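Local coordinates for flagellar regulatory protein C (Vibrio cholerae, PDB 4QHS) that hydrolyses ATP with a heptameric AAA+ domain, probably to activate sigma-54-dependent transcription of flagellar genes, at residues Asp116-Met121 and Gly168-Asp173. Residues are numbered along the deposited sequence; the frame is centred on the assembly and turned at random.
With EDO (1,2-ethanediol), chain H.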
# COMPACT_ATOMS: atom_id res chain seq x y z
N ASP A 116 28.56 10.06 -19.24
CA ASP A 116 29.05 8.73 -19.04
C ASP A 116 27.94 7.85 -18.56
O ASP A 116 27.20 8.22 -17.70
CB ASP A 116 30.15 8.77 -18.01
CG ASP A 116 31.35 8.02 -18.42
OD1 ASP A 116 31.25 7.07 -19.18
OD2 ASP A 116 32.42 8.38 -17.95
N GLU A 117 27.83 6.68 -19.14
CA GLU A 117 26.84 5.71 -18.74
C GLU A 117 25.41 6.24 -18.83
O GLU A 117 24.70 6.29 -17.87
CB GLU A 117 27.16 5.20 -17.35
CG GLU A 117 28.39 4.35 -17.28
CD GLU A 117 28.34 3.21 -18.26
OE1 GLU A 117 29.31 3.00 -18.99
OE2 GLU A 117 27.30 2.54 -18.31
N ILE A 118 25.00 6.63 -20.02
CA ILE A 118 23.77 7.31 -20.23
C ILE A 118 22.59 6.39 -20.21
O ILE A 118 21.49 6.82 -20.06
CB ILE A 118 23.80 8.03 -21.54
CG1 ILE A 118 22.79 9.17 -21.56
CG2 ILE A 118 23.50 7.11 -22.63
CD1 ILE A 118 23.06 10.15 -22.59
N SER A 119 22.80 5.11 -20.35
CA SER A 119 21.69 4.21 -20.35
C SER A 119 20.98 4.17 -19.02
O SER A 119 20.04 3.48 -18.87
CB SER A 119 22.13 2.82 -20.76
OG SER A 119 22.94 2.25 -19.79
N GLU A 120 21.45 4.92 -18.05
CA GLU A 120 20.89 4.84 -16.71
C GLU A 120 19.93 5.99 -16.44
O GLU A 120 19.35 6.09 -15.36
CB GLU A 120 22.00 4.79 -15.66
CG GLU A 120 22.92 3.58 -15.81
CD GLU A 120 22.17 2.26 -16.08
OE1 GLU A 120 21.12 2.01 -15.46
OE2 GLU A 120 22.64 1.47 -16.93
N MET A 121 19.75 6.85 -17.43
CA MET A 121 18.71 7.86 -17.33
C MET A 121 17.33 7.24 -17.43
O MET A 121 17.05 6.50 -18.37
CB MET A 121 18.83 8.88 -18.44
CG MET A 121 20.05 9.68 -18.41
SD MET A 121 19.85 10.92 -19.68
CE MET A 121 21.32 11.88 -19.33
N GLY A 168 11.91 -1.12 -24.49
CA GLY A 168 11.12 -0.01 -23.99
C GLY A 168 11.72 0.75 -22.81
O GLY A 168 11.00 1.33 -22.01
N HIS A 169 13.04 0.75 -22.70
CA HIS A 169 13.71 1.46 -21.61
C HIS A 169 14.45 2.69 -22.12
O HIS A 169 15.00 3.46 -21.33
CB HIS A 169 14.68 0.54 -20.88
CG HIS A 169 14.04 -0.66 -20.26
ND1 HIS A 169 12.89 -0.57 -19.50
CD2 HIS A 169 14.38 -1.97 -20.30
CE1 HIS A 169 12.55 -1.78 -19.10
NE2 HIS A 169 13.43 -2.65 -19.56
N PHE A 170 14.50 2.87 -23.43
CA PHE A 170 15.21 4.01 -23.98
C PHE A 170 14.44 4.57 -25.16
O PHE A 170 13.93 3.83 -25.98
CB PHE A 170 16.62 3.60 -24.41
CG PHE A 170 17.63 4.73 -24.36
CD1 PHE A 170 18.20 5.14 -23.16
CD2 PHE A 170 18.03 5.37 -25.53
CE1 PHE A 170 19.15 6.17 -23.11
CE2 PHE A 170 18.96 6.39 -25.50
CZ PHE A 170 19.53 6.80 -24.28
N ARG A 171 14.32 5.89 -25.21
CA ARG A 171 13.60 6.52 -26.30
C ARG A 171 14.28 6.26 -27.64
O ARG A 171 15.50 6.40 -27.78
CB ARG A 171 13.48 8.05 -26.08
CG ARG A 171 12.70 8.49 -24.85
CD ARG A 171 12.63 10.01 -24.81
NE ARG A 171 11.91 10.52 -25.98
CZ ARG A 171 10.62 10.83 -25.99
NH1 ARG A 171 9.88 10.70 -24.89
NH2 ARG A 171 10.05 11.27 -27.11
N GLU A 172 13.47 5.94 -28.63
CA GLU A 172 13.96 5.72 -29.97
C GLU A 172 14.51 7.01 -30.56
O GLU A 172 15.62 7.03 -31.11
CB GLU A 172 12.83 5.15 -30.85
CG GLU A 172 13.27 4.66 -32.20
CD GLU A 172 12.13 3.99 -32.95
OE1 GLU A 172 12.39 3.03 -33.70
OE2 GLU A 172 10.98 4.44 -32.77
N ASP A 173 13.74 8.10 -30.46
CA ASP A 173 14.16 9.35 -31.08
C ASP A 173 15.50 9.81 -30.49
O ASP A 173 16.35 10.34 -31.21
CB ASP A 173 13.10 10.45 -30.93
CG ASP A 173 12.56 10.55 -29.51
OD1 ASP A 173 13.29 10.18 -28.56
OD2 ASP A 173 11.40 10.99 -29.35
C1 EDO H . 10.36 8.04 -28.26
O1 EDO H . 10.94 7.88 -29.58
C2 EDO H . 9.71 6.75 -27.74
O2 EDO H . 10.59 5.62 -27.87
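Phe170 carries the contact with Ile118 and Ser119, and the segment that delivers it starts at Gly168, whose positive phi closes a Schellman motif after helix 161-166. His169 turns its imidazole elsewhere, onto Tyr164, while its carbonyl accepts a bond from Gln126. With CG of Phe170 anti to the backbone N (chi1 -152°), the ring reaches the 3-10 turn 118-120. Its CE1 lies 3.9 Å from Ile118 O, which sits at the ring edge, near the ring plane; Ser119 CA, oblique to the ring, is 4.2 Å from the same CE1 of Phe170. CZ of Phe170 meets CG2 of Ile118 at 4.3 Å; no hydrogen bond joins the segments. Ile118 O is the acceptor of the Met121 backbone N-H. In the AAA+ fold, 116-121 begins on the last residue of strand 112-116 of the central parallel sheet; its Asp116-Glu117 pair fits the DE of the Walker B motif, so the ring packs just beyond that motif. Tyr164, Val165 and Gln126 also touch Phe170. At Arg171, the N-cap of helix 172-178, the guanidinium forms a side-on salt bridge with Asp173, hydrogen-bonding from NE to OD1 (2.9 Å) and NH2 to OD2 (2.6 Å); both acceptors lie near its plane, each using its syn lone pair. Arg171 NH1 hydrogen-bonds to Ala75 O of a neighbouring subunit. Glu172 N donates an almost straight hydrogen bond (174°) to O2 of an ethanediol, probably from the crystallisation liquor, and Asp173 N donates one to its O1, while C1 lies over one guanidinium face.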